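Local atomic coordinates of putative aldehyde dehydrogenase (Burkholderia cenocepacia, PDB entry 4YWE), a protein that probably oxidises aldehydes to carboxylic acids with NAD or NADP as acceptor, and binds calcium and magnesium ions. Residues A[101-106]-A[322-328]; A[403-407]-A[431-436]; A[12-16]-A[42-46]. One frame throughout, in Å; residues are numbered along the deposited sequence. Where two conformers were deposited one is given.

Interaction 1. Residues A[101-106]-A[322-328]; sequences GKPLKQ and SRADLDC
The N-terminal end of helix 104-124 of this aldehyde dehydrogenase fold is held by the loop that follows strand 318-319. Gly101, just past helix 89-100, has positive phi (101°), Lys102 and Pro103 are extended, and Pro103 takes the N-cap position; its CA lies 4.4 Å from that of Ser322, the closest CA pair. Ser322, chi1 t, donates from OG to Lys102 O at 2.7 Å, and its CB rests 3.5 Å from Gly101 O; Ser322 N is hydrogen-bonded to Ser35 OG. Residues 322-324 have helical backbone angles. Arg323 folds back so that its NE is 3.8 Å from Leu104 CD1. Asp325, with phi/psi of 54/56 and chi1 t, turns its carboxylate to the helix start: Lys105 N donates to OD1 at 2.9 Å, and Pro103 CB lies 3.3 Å from that same OD1. An acidic side chain from a distant loop thus accepts from a backbone amide in the first helical turn. Leu326 O packs 3.6 Å from Pro103 CG. Asp327 O accepts a hydrogen bond from a water at 3.2 Å, which accepts from Gln106 NE2 at 2.7 Å; Gln106 OE1 is hydrogen-bonded to Asn285 N. Cys328 C ends 4.1 Å from Pro103 CG.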
ATOM      1  N   GLY A 101     -25.750   0.978  32.168  1.00 21.78           N
ATOM      2  CA  GLY A 101     -25.927   2.054  33.127  1.00 23.32           C
ATOM      3  C   GLY A 101     -25.568   3.436  32.616  1.00 26.03           C
ATOM      4  O   GLY A 101     -25.807   4.435  33.296  1.00 29.13           O
ATOM      5  N   LYS A 102     -24.995   3.499  31.418  1.00 21.63           N
ATOM      6  CA  LYS A 102     -24.571   4.770  30.844  1.00 24.63           C
ATOM      7  C   LYS A 102     -25.774   5.644  30.489  1.00 26.00           C
ATOM      8  O   LYS A 102     -26.858   5.130  30.210  1.00 29.68           O
ATOM      9  CB  LYS A 102     -23.699   4.535  29.605  1.00 26.22           C
ATOM     10  CG  LYS A 102     -24.408   3.855  28.445  1.00 28.17           C
ATOM     11  CD  LYS A 102     -23.429   3.540  27.323  1.00 25.39           C
ATOM     12  CE  LYS A 102     -22.347   2.584  27.796  1.00 23.88           C
ATOM     13  NZ  LYS A 102     -21.279   2.387  26.778  1.00 21.68           N
ATOM     14  N   PRO A 103     -25.588   6.974  30.522  1.00 24.24           N
ATOM     15  CA  PRO A 103     -26.634   7.925  30.127  1.00 24.41           C
ATOM     16  C   PRO A 103     -27.134   7.694  28.701  1.00 25.10           C
ATOM     17  O   PRO A 103     -26.402   7.153  27.873  1.00 24.51           O
ATOM     18  CB  PRO A 103     -25.934   9.281  30.243  1.00 24.62           C
ATOM     19  CG  PRO A 103     -24.880   9.065  31.269  1.00 24.30           C
ATOM     20  CD  PRO A 103     -24.399   7.659  31.058  1.00 23.45           C
ATOM     21  N   LEU A 104     -28.368   8.108  28.430  1.00 23.25           N
ATOM     22  CA  LEU A 104     -28.999   7.880  27.133  1.00 21.13           C
ATOM     23  C   LEU A 104     -28.228   8.530  25.986  1.00 27.31           C
ATOM     24  O   LEU A 104     -28.180   7.994  24.880  1.00 27.89           O
ATOM     25  CB  LEU A 104     -30.439   8.396  27.150  1.00 22.12           C
ATOM     26  CG  LEU A 104     -31.387   7.653  28.093  1.00 28.09           C
ATOM     27  CD1 LEU A 104     -32.783   8.250  28.033  1.00 23.81           C
ATOM     28  CD2 LEU A 104     -31.420   6.169  27.753  1.00 22.37           C
ATOM     29  N   LYS A 105     -27.629   9.683  26.259  1.00 28.53           N
ATOM     30  CA  LYS A 105     -26.857  10.405  25.254  1.00 26.25           C
ATOM     31  C   LYS A 105     -25.649   9.587  24.801  1.00 22.63           C
ATOM     32  O   LYS A 105     -25.316   9.556  23.615  1.00 18.84           O
ATOM     33  CB  LYS A 105     -26.408  11.762  25.801  1.00 31.02           C
ATOM     34  CG  LYS A 105     -25.694  12.639  24.788  1.00 39.23           C
ATOM     35  CD  LYS A 105     -25.309  13.979  25.395  1.00 45.19           C
ATOM     36  CE  LYS A 105     -24.631  14.877  24.372  1.00 47.54           C
ATOM     37  NZ  LYS A 105     -24.245  16.192  24.953  1.00 48.35           N
ATOM     38  N   GLN A 106     -25.001   8.921  25.752  1.00 20.61           N
ATOM     39  CA  GLN A 106     -23.842   8.085  25.451  1.00 23.75           C
ATOM     40  C   GLN A 106     -24.262   6.768  24.806  1.00 24.41           C
ATOM     41  O   GLN A 106     -23.597   6.270  23.894  1.00 17.19           O
ATOM     42  CB  GLN A 106     -23.033   7.817  26.724  1.00 17.97           C
ATOM     43  CG  GLN A 106     -22.484   9.074  27.384  1.00 18.25           C
ATOM     44  CD  GLN A 106     -21.731   8.784  28.669  1.00 24.77           C
ATOM     45  OE1 GLN A 106     -21.145   7.713  28.833  1.00 24.03           O
ATOM     46  NE2 GLN A 106     -21.743   9.739  29.591  1.00 18.75           N
ATOM     47  N   SER A 322     -29.667   6.190  34.618  1.00 30.35           N
ATOM     48  CA  SER A 322     -29.400   6.261  33.187  1.00 27.53           C
ATOM     49  C   SER A 322     -30.504   7.008  32.439  1.00 26.78           C
ATOM     50  O   SER A 322     -30.234   7.736  31.485  1.00 26.44           O
ATOM     51  CB  SER A 322     -29.236   4.855  32.610  1.00 27.54           C
ATOM     52  OG  SER A 322     -29.388   4.867  31.203  1.00 34.30           O
ATOM     53  N   ARG A 323     -31.746   6.828  32.881  1.00 27.66           N
ATOM     54  CA  ARG A 323     -32.883   7.488  32.245  1.00 32.03           C
ATOM     55  C   ARG A 323     -32.858   8.995  32.485  1.00 29.72           C
ATOM     56  O   ARG A 323     -33.416   9.765  31.702  1.00 28.56           O
ATOM     57  CB  ARG A 323     -34.203   6.901  32.751  1.00 38.14           C
ATOM     58  CG  ARG A 323     -34.457   5.462  32.326  1.00 41.34           C
ATOM     59  CD  ARG A 323     -34.358   5.300  30.817  1.00 40.39           C
ATOM     60  NE  ARG A 323     -35.233   6.223  30.099  1.00 41.75           N
ATOM     61  CZ  ARG A 323     -36.447   5.914  29.658  1.00 43.00           C
ATOM     62  NH1 ARG A 323     -36.939   4.698  29.859  1.00 44.51           N
ATOM     63  NH2 ARG A 323     -37.170   6.819  29.013  1.00 41.09           N
ATOM     64  N   ALA A 324     -32.207   9.413  33.566  1.00 26.22           N
ATOM     65  CA  ALA A 324     -32.094  10.830  33.890  1.00 28.62           C
ATOM     66  C   ALA A 324     -31.180  11.541  32.896  1.00 28.34           C
ATOM     67  O   ALA A 324     -31.273  12.756  32.717  1.00 31.24           O
ATOM     68  CB  ALA A 324     -31.583  11.015  35.311  1.00 30.35           C
ATOM     69  N   ASP A 325     -30.301  10.769  32.260  1.00 30.38           N
ATOM     70  CA  ASP A 325     -29.402  11.267  31.219  1.00 27.25           C
ATOM     71  C   ASP A 325     -28.594  12.473  31.695  1.00 25.96           C
ATOM     72  O   ASP A 325     -28.631  13.542  31.085  1.00 25.30           O
ATOM     73  CB  ASP A 325     -30.194  11.623  29.958  1.00 29.42           C
ATOM     74  CG  ASP A 325     -29.314  11.733  28.726  1.00 33.55           C
ATOM     75  OD1 ASP A 325     -28.231  11.110  28.708  1.00 33.72           O
ATOM     76  OD2 ASP A 325     -29.708  12.440  27.773  1.00 34.45           O
ATOM     77  N   LEU A 326     -27.867  12.292  32.791  1.00 23.93           N
ATOM     78  CA  LEU A 326     -27.055  13.360  33.359  1.00 26.83           C
ATOM     79  C   LEU A 326     -25.611  13.256  32.871  1.00 27.46           C
ATOM     80  O   LEU A 326     -25.342  12.626  31.848  1.00 27.68           O
ATOM     81  CB  LEU A 326     -27.114  13.315  34.886  1.00 25.47           C
ATOM     82  CG  LEU A 326     -28.528  13.390  35.468  1.00 24.64           C
ATOM     83  CD1 LEU A 326     -28.509  13.221  36.977  1.00 26.43           C
ATOM     84  CD2 LEU A 326     -29.195  14.702  35.081  1.00 24.19           C
ATOM     85  N   ASP A 327     -24.687  13.876  33.599  1.00 28.73           N
ATOM     86  CA  ASP A 327     -23.277  13.849  33.218  1.00 27.85           C
ATOM     87  C   ASP A 327     -22.701  12.445  33.342  1.00 27.91           C
ATOM     88  O   ASP A 327     -21.867  12.027  32.538  1.00 29.31           O
ATOM     89  CB  ASP A 327     -22.462  14.817  34.077  1.00 30.19           C
ATOM     90  CG  ASP A 327     -22.948  16.245  33.966  1.00 33.71           C
ATOM     91  OD1 ASP A 327     -22.788  16.844  32.882  1.00 33.40           O
ATOM     92  OD2 ASP A 327     -23.482  16.771  34.967  1.00 35.24           O
ATOM     93  N   CYS A 328     -23.154  11.719  34.356  1.00 24.42           N
ATOM     94  CA  CYS A 328     -22.626  10.394  34.635  1.00 25.41           C
ATOM     95  C   CYS A 328     -23.707   9.486  35.211  1.00 27.37           C
ATOM     96  O   CYS A 328     -24.630   9.948  35.882  1.00 30.14           O
ATOM     97  CB  CYS A 328     -21.442  10.497  35.601  1.00 27.15           C
ATOM     98  SG  CYS A 328     -20.531   8.965  35.849  1.00 26.30           S
TER
HETATM   99  O   HOH W   1     -20.460   9.263  31.962  1.00 26.01           O

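Interaction 2. Residues A[403-407]-A[431-436]; sequences EDEAV and RLARRL. With EDO (1,2-ethanediol), chain N.
Two salt bridges join helix 403-410 to helix 426-435. Glu403 (chi1 m, chi2 t) meets the edge of the Arg431 guanidinium: Arg431 NH2 donates to Glu403 OE2 at 2.6 Å and Arg431 NE to Glu403 OE1 at 3.0 Å. Arg428 also pairs with Glu403, and Arg431 NH1 reaches His486 of a third subunit. One turn on, Arg435 NH1 donates to Asp404 OD1 at 2.9 Å. Two waters extend this network, one joining Glu403 OE1 (2.7 Å) to Arg435 NH1 (2.8 Å), the other Asp404 O (2.5 Å) to Arg435 NH2 (2.8 Å, weak). Val407 (chi1 t) sets CG2 over one face of the Arg435 guanidinium, 3.6 Å from CZ, and 3.8 Å from Leu432 CD2. The short helical segments cross at -32°, axes 10.8 Å apart at closest; the CA atoms of Val407 and Leu436 are nearest, at 6.3 Å. Leu432 and Leu436, both m,t, touch strand 418-422, and Ala406 packs on Ile264 and Phe400 of the same sheet. Helix 426-435 is the crossover of a beta-alpha-beta unit between parallel strands 418-422 and 440-443, with helix 403-410 beside it. The long arginine side chains thus reach across to Glu403 and Asp404, while branched aliphatic side chains pack below them.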
ATOM      1  N   GLU A 403       9.503  19.044  28.977  1.00 25.63           N
ATOM      2  CA  GLU A 403       9.091  17.989  28.055  1.00 24.10           C
ATOM      3  C   GLU A 403       9.624  16.627  28.487  1.00 22.71           C
ATOM      4  O   GLU A 403       8.918  15.623  28.403  1.00 21.84           O
ATOM      5  CB  GLU A 403       9.561  18.299  26.630  1.00 25.71           C
ATOM      6  CG  GLU A 403       8.909  19.520  26.001  1.00 28.34           C
ATOM      7  CD  GLU A 403       9.275  19.684  24.538  1.00 31.98           C
ATOM      8  OE1 GLU A 403       9.752  18.704  23.927  1.00 31.38           O
ATOM      9  OE2 GLU A 403       9.086  20.795  23.996  1.00 35.07           O
ATOM     10  N   ASP A 404      10.871  16.601  28.947  1.00 18.57           N
ATOM     11  CA  ASP A 404      11.512  15.360  29.365  1.00 21.30           C
ATOM     12  C   ASP A 404      10.765  14.679  30.510  1.00 23.42           C
ATOM     13  O   ASP A 404      10.545  13.469  30.474  1.00 29.42           O
ATOM     14  CB  ASP A 404      12.966  15.618  29.773  1.00 22.49           C
ATOM     15  CG  ASP A 404      13.871  15.857  28.579  1.00 26.90           C
ATOM     16  OD1 ASP A 404      13.436  15.594  27.437  1.00 27.08           O
ATOM     17  OD2 ASP A 404      15.021  16.299  28.782  1.00 29.63           O
ATOM     18  N   GLU A 405      10.374  15.447  31.522  1.00 21.69           N
ATOM     19  CA  GLU A 405       9.650  14.868  32.650  1.00 23.51           C
ATOM     20  C   GLU A 405       8.244  14.449  32.233  1.00 19.74           C
ATOM     21  O   GLU A 405       7.721  13.449  32.719  1.00 16.77           O
ATOM     22  CB  GLU A 405       9.577  15.840  33.829  1.00 23.51           C
ATOM     23  CG  GLU A 405       9.014  15.186  35.088  1.00 23.28           C
ATOM     24  CD  GLU A 405       8.975  16.114  36.284  1.00 24.97           C
ATOM     25  OE1 GLU A 405       8.793  17.333  36.093  1.00 29.81           O
ATOM     26  OE2 GLU A 405       9.124  15.620  37.421  1.00 26.55           O
ATOM     27  N   ALA A 406       7.638  15.218  31.334  1.00 21.27           N
ATOM     28  CA  ALA A 406       6.317  14.881  30.813  1.00 17.36           C
ATOM     29  C   ALA A 406       6.349  13.508  30.151  1.00 19.01           C
ATOM     30  O   ALA A 406       5.462  12.685  30.372  1.00 24.62           O
ATOM     31  CB  ALA A 406       5.843  15.939  29.830  1.00 18.24           C
ATOM     32  N   VAL A 407       7.382  13.266  29.351  1.00 15.93           N
ATOM     33  CA  VAL A 407       7.558  11.979  28.689  1.00 17.45           C
ATOM     34  C   VAL A 407       7.826  10.883  29.717  1.00 20.14           C
ATOM     35  O   VAL A 407       7.253   9.795  29.640  1.00 19.62           O
ATOM     36  CB  VAL A 407       8.690  12.036  27.650  1.00 19.86           C
ATOM     37  CG1 VAL A 407       8.988  10.644  27.107  1.00 15.39           C
ATOM     38  CG2 VAL A 407       8.327  12.991  26.522  1.00 19.93           C
ATOM     39  N   ARG A 431       7.138  16.290  18.183  1.00 20.64           N
ATOM     40  CA  ARG A 431       8.290  15.787  18.920  0.72 23.76           C
ATOM     41  C   ARG A 431       7.852  14.862  20.054  1.00 24.48           C
ATOM     42  O   ARG A 431       8.447  13.809  20.275  1.00 29.77           O
ATOM     43  CB  ARG A 431       9.118  16.953  19.466  0.72 25.64           C
ATOM     44  CG  ARG A 431      10.450  16.558  20.076  0.72 26.75           C
ATOM     45  CD  ARG A 431      11.352  17.770  20.277  0.72 26.25           C
ATOM     46  NE  ARG A 431      10.734  18.798  21.110  0.72 24.89           N
ATOM     47  CZ  ARG A 431      10.381  20.004  20.675  0.72 25.79           C
ATOM     48  NH1 ARG A 431      10.590  20.345  19.411  0.72 24.87           N
ATOM     49  NH2 ARG A 431       9.824  20.875  21.508  0.72 25.35           N
ATOM     50  N   LEU A 432       6.805  15.263  20.767  1.00 23.05           N
ATOM     51  CA  LEU A 432       6.278  14.465  21.868  1.00 23.23           C
ATOM     52  C   LEU A 432       5.574  13.215  21.357  1.00 19.77           C
ATOM     53  O   LEU A 432       5.729  12.133  21.921  1.00 22.75           O
ATOM     54  CB  LEU A 432       5.310  15.289  22.716  1.00 22.94           C
ATOM     55  CG  LEU A 432       5.898  16.421  23.553  1.00 22.44           C
ATOM     56  CD1 LEU A 432       4.774  17.202  24.184  1.00 20.58           C
ATOM     57  CD2 LEU A 432       6.839  15.878  24.612  1.00 22.86           C
ATOM     58  N   ALA A 433       4.800  13.378  20.288  1.00 17.44           N
ATOM     59  CA  ALA A 433       4.043  12.279  19.695  1.00 16.78           C
ATOM     60  C   ALA A 433       4.948  11.115  19.301  1.00 17.98           C
ATOM     61  O   ALA A 433       4.544   9.953  19.363  1.00 19.42           O
ATOM     62  CB  ALA A 433       3.262  12.771  18.488  1.00 15.78           C
ATOM     63  N   ARG A 434       6.173  11.432  18.896  1.00 18.10           N
ATOM     64  CA  ARG A 434       7.146  10.408  18.538  1.00 15.87           C
ATOM     65  C   ARG A 434       7.704   9.724  19.783  1.00 17.66           C
ATOM     66  O   ARG A 434       8.022   8.537  19.756  1.00 21.08           O
ATOM     67  CB  ARG A 434       8.286  11.014  17.718  1.00 17.17           C
ATOM     68  N   ARG A 435       7.816  10.480  20.872  1.00 21.74           N
ATOM     69  CA  ARG A 435       8.418   9.969  22.103  1.00 22.33           C
ATOM     70  C   ARG A 435       7.443   9.144  22.939  1.00 21.45           C
ATOM     71  O   ARG A 435       7.839   8.179  23.590  1.00 19.97           O
ATOM     72  CB  ARG A 435       8.961  11.124  22.952  1.00 23.05           C
ATOM     73  CG  ARG A 435      10.142  11.859  22.339  1.00 22.60           C
ATOM     74  CD  ARG A 435      10.705  12.890  23.306  1.00 25.21           C
ATOM     75  NE  ARG A 435      11.280  12.271  24.499  1.00 26.04           N
ATOM     76  CZ  ARG A 435      11.772  12.948  25.532  1.00 26.67           C
ATOM     77  NH1 ARG A 435      11.759  14.274  25.526  1.00 26.91           N
ATOM     78  NH2 ARG A 435      12.275  12.302  26.574  1.00 26.91           N
ATOM     79  N   LEU A 436       6.173   9.531  22.925  1.00 23.78           N
ATOM     80  CA  LEU A 436       5.167   8.872  23.752  1.00 21.11           C
ATOM     81  C   LEU A 436       4.941   7.426  23.324  1.00 19.64           C
ATOM     82  O   LEU A 436       4.939   7.111  22.134  1.00 19.87           O
ATOM     83  CB  LEU A 436       3.847   9.644  23.707  1.00 19.20           C
ATOM     84  CG  LEU A 436       3.863  11.050  24.312  1.00 18.97           C
ATOM     85  CD1 LEU A 436       2.497  11.705  24.189  1.00 17.26           C
ATOM     86  CD2 LEU A 436       4.309  11.009  25.765  1.00 19.13           C
TER
HETATM   87  C1  EDO N 502       9.086   7.258  15.527  1.00 37.26           C
HETATM   88  O1  EDO N 502       7.848   7.847  15.937  1.00 33.31           O
HETATM   89  C2  EDO N 502      10.056   7.251  16.702  1.00 39.46           C
HETATM   90  O2  EDO N 502       9.479   6.525  17.794  1.00 37.13           O
HETATM   91  O   HOH W   2      10.938  16.292  23.741  1.00 29.17           O
HETATM   92  O   HOH W   3      12.258  12.040  29.317  1.00 25.59           O

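Interaction 3. Residues A[12-16]-A[42-46]; sequences AKHFI and TIARG
Ala12, the first modelled residue, and the extended Lys13 and His14 pass beside the end of strand 38-44, the touching parts running 30° apart in direction. The CA atoms of Ala12 and Ile43 are 4.0 Å apart. His14 (chi1 -59°, chi2 -58°) swings its imidazole to the other segment, so that Ala44 CB sits over the ring face, 3.7 Å from the centroid and 19° off the normal, a CH-pi contact. At the ring edge, His14 NE2 lies 3.3 Å from Gly46 CA; an ideal CB on Gly46 would clash with His14 CE1. The imidazole also makes weak hydrogen bonds to Asp50 and Thr211. Ala12 CB touches Thr42 OG1 at 3.4 Å (Thr42 chi1 p), and Ala12 O lies 3.5 Å from Ala44 CB. A water accepts from Ala44 N (3.0 Å) and donates to Lys13 O (2.9 Å), bridging the two backbones. Arg45, centre of an inverse gamma turn, points away and pairs with Glu216. The arrangement is side-by-side packing of two N-terminal beta-hairpins, 14-21 and 28-44, each a separate antiparallel pair of strands.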
ATOM      1  N   ALA A  12     -33.605 -15.582  27.160  1.00 43.08           N
ATOM      2  CA  ALA A  12     -32.513 -16.249  27.858  1.00 42.92           C
ATOM      3  C   ALA A  12     -31.994 -17.433  27.050  1.00 44.61           C
ATOM      4  O   ALA A  12     -31.923 -18.557  27.551  1.00 45.82           O
ATOM      5  CB  ALA A  12     -32.964 -16.704  29.238  1.00 42.91           C
ATOM      6  N   LYS A  13     -31.637 -17.177  25.796  1.00 39.87           N
ATOM      7  CA  LYS A  13     -31.135 -18.223  24.913  1.00 34.84           C
ATOM      8  C   LYS A  13     -29.884 -17.767  24.168  1.00 31.03           C
ATOM      9  O   LYS A  13     -29.616 -16.570  24.056  1.00 26.88           O
ATOM     10  CB  LYS A  13     -32.210 -18.643  23.907  1.00 32.75           C
ATOM     11  CG  LYS A  13     -33.508 -19.124  24.532  1.00 33.07           C
ATOM     12  CD  LYS A  13     -34.546 -19.446  23.469  1.00 33.59           C
ATOM     13  CE  LYS A  13     -35.902 -19.746  24.091  1.00 37.26           C
ATOM     14  NZ  LYS A  13     -36.927 -20.080  23.063  1.00 41.24           N
ATOM     15  N   HIS A  14     -29.119 -18.732  23.665  1.00 30.74           N
ATOM     16  CA  HIS A  14     -27.978 -18.439  22.809  1.00 27.65           C
ATOM     17  C   HIS A  14     -28.460 -18.204  21.384  1.00 29.89           C
ATOM     18  O   HIS A  14     -29.606 -18.503  21.056  1.00 32.45           O
ATOM     19  CB  HIS A  14     -26.960 -19.581  22.832  1.00 24.83           C
ATOM     20  CG  HIS A  14     -26.414 -19.879  24.194  1.00 23.34           C
ATOM     21  ND1 HIS A  14     -25.770 -18.934  24.959  1.00 23.00           N
ATOM     22  CD2 HIS A  14     -26.405 -21.023  24.918  1.00 23.35           C
ATOM     23  CE1 HIS A  14     -25.394 -19.480  26.104  1.00 22.09           C
ATOM     24  NE2 HIS A  14     -25.766 -20.746  26.103  1.00 22.52           N
ATOM     25  N   PHE A  15     -27.585 -17.671  20.540  1.00 27.84           N
ATOM     26  CA  PHE A  15     -27.900 -17.521  19.126  1.00 29.07           C
ATOM     27  C   PHE A  15     -26.933 -18.357  18.298  1.00 27.98           C
ATOM     28  O   PHE A  15     -25.861 -17.890  17.916  1.00 28.76           O
ATOM     29  CB  PHE A  15     -27.843 -16.052  18.703  1.00 26.90           C
ATOM     30  CG  PHE A  15     -28.353 -15.804  17.312  1.00 26.91           C
ATOM     31  CD1 PHE A  15     -29.710 -15.841  17.041  1.00 20.05           C
ATOM     32  CD2 PHE A  15     -27.475 -15.529  16.277  1.00 22.81           C
ATOM     33  CE1 PHE A  15     -30.184 -15.614  15.764  1.00 22.63           C
ATOM     34  CE2 PHE A  15     -27.943 -15.299  14.996  1.00 23.78           C
ATOM     35  CZ  PHE A  15     -29.301 -15.341  14.739  1.00 20.77           C
ATOM     36  N   ILE A  16     -27.319 -19.600  18.033  1.00 30.56           N
ATOM     37  CA  ILE A  16     -26.456 -20.543  17.334  1.00 30.75           C
ATOM     38  C   ILE A  16     -27.110 -20.998  16.033  1.00 31.10           C
ATOM     39  O   ILE A  16     -28.285 -21.365  16.018  1.00 32.33           O
ATOM     40  CB  ILE A  16     -26.123 -21.751  18.230  1.00 32.29           C
ATOM     41  CG1 ILE A  16     -25.569 -21.280  19.578  1.00 31.59           C
ATOM     42  CG2 ILE A  16     -25.141 -22.682  17.532  1.00 34.83           C
ATOM     43  CD1 ILE A  16     -25.299 -22.404  20.557  1.00 30.76           C
ATOM     44  N   THR A  42     -32.958 -12.140  32.117  1.00 29.46           N
ATOM     45  CA  THR A  42     -32.047 -13.267  32.298  1.00 29.05           C
ATOM     46  C   THR A  42     -31.363 -13.632  30.985  1.00 27.51           C
ATOM     47  O   THR A  42     -31.934 -13.462  29.908  1.00 27.12           O
ATOM     48  CB  THR A  42     -32.775 -14.517  32.836  1.00 31.72           C
ATOM     49  OG1 THR A  42     -33.839 -14.873  31.943  1.00 34.23           O
ATOM     50  CG2 THR A  42     -33.343 -14.267  34.227  1.00 31.07           C
ATOM     51  N   ILE A  43     -30.137 -14.136  31.082  1.00 23.43           N
ATOM     52  CA  ILE A  43     -29.423 -14.644  29.917  1.00 22.71           C
ATOM     53  C   ILE A  43     -29.080 -16.110  30.136  1.00 28.45           C
ATOM     54  O   ILE A  43     -29.034 -16.583  31.271  1.00 33.47           O
ATOM     55  CB  ILE A  43     -28.150 -13.824  29.625  1.00 21.61           C
ATOM     56  CG1 ILE A  43     -27.277 -13.728  30.878  1.00 21.52           C
ATOM     57  CG2 ILE A  43     -28.512 -12.440  29.111  1.00 23.27           C
ATOM     58  CD1 ILE A  43     -26.004 -12.932  30.678  1.00 23.08           C
ATOM     59  N   ALA A  44     -28.840 -16.827  29.043  1.00 26.60           N
ATOM     60  CA  ALA A  44     -28.450 -18.228  29.117  1.00 27.67           C
ATOM     61  C   ALA A  44     -27.061 -18.377  29.729  1.00 29.90           C
ATOM     62  O   ALA A  44     -26.121 -17.688  29.330  1.00 29.11           O
ATOM     63  CB  ALA A  44     -28.488 -18.863  27.735  1.00 26.97           C
ATOM     64  N   ARG A  45     -26.940 -19.273  30.703  1.00 32.26           N
ATOM     65  CA  ARG A  45     -25.649 -19.565  31.312  1.00 29.19           C
ATOM     66  C   ARG A  45     -24.881 -20.550  30.436  1.00 30.72           C
ATOM     67  O   ARG A  45     -24.969 -21.764  30.621  1.00 35.36           O
ATOM     68  CB  ARG A  45     -25.828 -20.125  32.725  1.00 28.53           C
ATOM     69  CG  ARG A  45     -24.523 -20.394  33.457  1.00 28.67           C
ATOM     70  CD  ARG A  45     -24.772 -20.867  34.881  1.00 29.57           C
ATOM     71  NE  ARG A  45     -23.525 -21.144  35.587  1.00 28.36           N
ATOM     72  CZ  ARG A  45     -23.450 -21.478  36.871  1.00 27.67           C
ATOM     73  NH1 ARG A  45     -24.555 -21.578  37.597  1.00 27.49           N
ATOM     74  NH2 ARG A  45     -22.270 -21.714  37.428  1.00 28.93           N
ATOM     75  N   GLY A  46     -24.134 -20.016  29.475  1.00 28.86           N
ATOM     76  CA  GLY A  46     -23.434 -20.836  28.506  1.00 26.71           C
ATOM     77  C   GLY A  46     -22.295 -21.662  29.064  1.00 28.28           C
ATOM     78  O   GLY A  46     -21.521 -21.194  29.899  1.00 29.49           O
TER
HETATM   79  O   HOH W   4     -28.907 -15.238  26.539  1.00 17.04           O

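All three contacts are partly buried, and no two share a helix or strand. Interaction 3 joins N-terminal strands; interaction 1 ties the start of helix 104-124 to a loop beyond strand 318-319; interaction 2 pairs two helices on the sheet containing strand 418-422. Interactions 2 and 3 lie on opposite sides of the chain's centre, their own centres about 48 Å apart. Chemistry differs accordingly: side-chain salt bridges dominate interaction 2, which also reaches neighbouring subunits; interaction 1 relies on side-chain to backbone hydrogen bonds around a proline; interaction 3 has a CH-pi contact and a water bridge. Interactions 1 and 3 approach the same calcium ion, which lies about 7 Å from Gly101 and about 8 Å from the side chain of Ile43.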